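Local atomic coordinates of peptidoglycan hydrolase FlgJ (Sphingomonas sp. A1, PDB entry 3VWO), a protein that probably hydrolyses peptidoglycan through its C-terminal glycosyl hydrolase family 73 domain, the part in this chain, for flagellar rod assembly in the periplasm. Residues 64-69 and 85-90. Sequence-based numbering, arbitrary orientation.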
loop_
_atom_site.group_PDB
_atom_site.type_symbol
_atom_site.label_atom_id
_atom_site.label_comp_id
_atom_site.label_asym_id
_atom_site.label_seq_id
_atom_site.Cartn_x
_atom_site.Cartn_y
_atom_site.Cartn_z
ATOM N N LYS A 64 6.639 -9.818 -13.868
ATOM C CA LYS A 64 7.758 -9.826 -12.944
ATOM C C LYS A 64 7.341 -10.142 -11.518
ATOM O O LYS A 64 6.276 -9.726 -11.064
ATOM C CB LYS A 64 8.509 -8.503 -13.030
ATOM C CG LYS A 64 9.472 -8.475 -14.204
ATOM C CD LYS A 64 10.042 -7.101 -14.446
ATOM C CE LYS A 64 9.127 -6.302 -15.338
ATOM N NZ LYS A 64 9.849 -5.157 -15.964
ATOM N N VAL A 65 8.185 -10.905 -10.832
ATOM C CA VAL A 65 7.950 -11.263 -9.445
ATOM C C VAL A 65 9.247 -11.174 -8.669
ATOM O O VAL A 65 10.333 -11.184 -9.249
ATOM C CB VAL A 65 7.400 -12.695 -9.299
ATOM C CG1 VAL A 65 6.003 -12.792 -9.868
ATOM C CG2 VAL A 65 8.324 -13.696 -9.983
ATOM N N VAL A 66 9.124 -11.078 -7.352
ATOM C CA VAL A 66 10.274 -11.128 -6.461
ATOM C C VAL A 66 9.887 -11.992 -5.273
ATOM O O VAL A 66 8.844 -11.782 -4.664
ATOM C CB VAL A 66 10.668 -9.722 -5.957
ATOM C CG1 VAL A 66 11.801 -9.816 -4.948
ATOM C CG2 VAL A 66 11.067 -8.823 -7.112
ATOM N N GLU A 67 10.702 -12.990 -4.962
ATOM C CA GLU A 67 10.497 -13.744 -3.735
ATOM C C GLU A 67 10.994 -12.883 -2.586
ATOM O O GLU A 67 12.111 -12.373 -2.627
ATOM C CB GLU A 67 11.271 -15.066 -3.760
ATOM C CG GLU A 67 10.495 -16.243 -4.325
ATOM C CD GLU A 67 11.069 -17.583 -3.887
ATOM O OE1 GLU A 67 12.284 -17.648 -3.605
ATOM O OE2 GLU A 67 10.302 -18.567 -3.814
ATOM N N ALA A 68 10.165 -12.708 -1.566
ATOM C CA ALA A 68 10.549 -11.877 -0.436
ATOM C C ALA A 68 10.005 -12.427 0.871
ATOM O O ALA A 68 8.950 -13.055 0.907
ATOM C CB ALA A 68 10.091 -10.429 -0.641
ATOM N N ARG A 69 10.758 -12.199 1.939
ATOM C CA ARG A 69 10.344 -12.565 3.277
ATOM C C ARG A 69 9.132 -11.722 3.627
ATOM O O ARG A 69 9.072 -10.544 3.276
ATOM C CB ARG A 69 11.489 -12.272 4.251
ATOM C CG ARG A 69 11.091 -12.177 5.706
ATOM C CD ARG A 69 12.249 -11.645 6.552
ATOM N NE ARG A 69 11.855 -11.455 7.946
ATOM C CZ ARG A 69 11.204 -10.389 8.401
ATOM N NH1 ARG A 69 10.867 -9.407 7.576
ATOM N NH2 ARG A 69 10.880 -10.308 9.684
ATOM N N PHE A 85 6.027 -11.932 -4.546
ATOM C CA PHE A 85 5.354 -10.634 -4.641
ATOM C C PHE A 85 5.407 -10.142 -6.072
ATOM O O PHE A 85 6.313 -10.501 -6.829
ATOM C CB PHE A 85 6.019 -9.604 -3.719
ATOM C CG PHE A 85 5.743 -9.832 -2.263
ATOM C CD1 PHE A 85 4.716 -9.147 -1.622
ATOM C CD2 PHE A 85 6.493 -10.745 -1.539
ATOM C CE1 PHE A 85 4.455 -9.360 -0.284
ATOM C CE2 PHE A 85 6.239 -10.967 -0.197
ATOM C CZ PHE A 85 5.218 -10.270 0.435
ATOM N N ARG A 86 4.432 -9.325 -6.450
ATOM C CA ARG A 86 4.451 -8.700 -7.759
ATOM C C ARG A 86 5.607 -7.717 -7.844
ATOM O O ARG A 86 6.029 -7.152 -6.835
ATOM C CB ARG A 86 3.127 -7.985 -8.024
ATOM C CG ARG A 86 1.934 -8.911 -7.856
ATOM C CD ARG A 86 0.598 -8.235 -8.155
ATOM N NE ARG A 86 -0.508 -9.128 -7.811
ATOM C CZ ARG A 86 -1.776 -8.931 -8.156
ATOM N NH1 ARG A 86 -2.126 -7.858 -8.852
ATOM N NH2 ARG A 86 -2.703 -9.809 -7.792
ATOM N N ALA A 87 6.128 -7.538 -9.051
ATOM C CA ALA A 87 7.108 -6.492 -9.312
ATOM C C ALA A 87 6.647 -5.715 -10.523
ATOM O O ALA A 87 5.999 -6.271 -11.420
ATOM C CB ALA A 87 8.501 -7.086 -9.538
ATOM N N TYR A 88 6.946 -4.422 -10.542
ATOM C CA TYR A 88 6.427 -3.553 -11.589
ATOM C C TYR A 88 7.535 -2.785 -12.298
ATOM O O TYR A 88 8.685 -2.798 -11.864
ATOM C CB TYR A 88 5.446 -2.550 -10.986
ATOM C CG TYR A 88 4.351 -3.176 -10.156
ATOM C CD1 TYR A 88 3.190 -3.631 -10.752
ATOM C CD2 TYR A 88 4.472 -3.293 -8.775
ATOM C CE1 TYR A 88 2.169 -4.190 -10.000
ATOM C CE2 TYR A 88 3.457 -3.865 -8.008
ATOM C CZ TYR A 88 2.305 -4.306 -8.633
ATOM O OH TYR A 88 1.268 -4.859 -7.899
ATOM N N ASP A 89 7.160 -2.105 -13.378
ATOM C CA ASP A 89 8.086 -1.271 -14.148
ATOM C C ASP A 89 8.225 0.140 -13.572
ATOM O O ASP A 89 9.172 0.856 -13.900
ATOM C CB ASP A 89 7.614 -1.153 -15.603
ATOM C CG ASP A 89 7.653 -2.473 -16.343
ATOM O OD1 ASP A 89 8.343 -3.395 -15.873
ATOM O OD2 ASP A 89 7.002 -2.584 -17.402
ATOM N N SER A 90 7.273 0.550 -12.736
ATOM C CA SER A 90 7.238 1.920 -12.247
ATOM C C SER A 90 6.263 2.057 -11.086
ATOM O O SER A 90 5.390 1.210 -10.906
ATOM C CB SER A 90 6.781 2.859 -13.364
ATOM O OG SER A 90 5.400 2.678 -13.626
HETATM O O HOH W 1 5.292 -6.812 -13.977
#
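Val66 and Phe85 form an antiparallel hydrogen-bonded pair near the open end of the beta hairpin made by strands 65-74 and 77-86, in the glucosaminidase domain of this family 73 hydrolase. Val66 N donates to Phe85 O at 2.9 Å, and Phe85 N returns a nearly straight bond to Val66 O at 2.8 Å (172° at the hydrogen). Phe85 O also receives a CA-H...O contact from CA of Val65, which is matched with Arg86 in the neighbouring non-hydrogen-bonded pair, their side chains diverging. Beyond the strand end, Ala87 N still bonds to Lys64 O, 3.0 Å away, but approaches from above the carbonyl plane; Trp61 NE1 is a second donor to that oxygen.

The Phe85 side chain begins against Val66 O, which CB touches. With CG anti to the carbonyl carbon (chi1 -73°), the ring runs alongside strand 65-74: CD2 touches Ala68 CB at 3.7 Å, and CE2 reaches Ala68 O at 3.6 Å, the oxygen lying in the ring plane at its edge. The Phe85 side chain also touches Ile41 and is about 6 Å from a bound HEPES molecule. On the same side of the hairpin, Val66 CG2 packs on the methyl of Ala87, which also touches Lys64 CB.

Where residues 87-90 leave the hairpin for helix 91-104, Ser90 occupies the N-cap position, its OG bonded to Gln93 N. Arg86 points away from strand 65-74 at its CB, and its NH1 forms a salt bridge with Asp97 of that helix. Lys64, bent at chi3 (-87°), crosses Asp89 at about a right angle and forms a salt bridge through NZ and OD1, although their modelled separation is doubtfully short. Between the two backbones, a water accepts from Lys64 N and donates to Ala87 O at 2.7 Å.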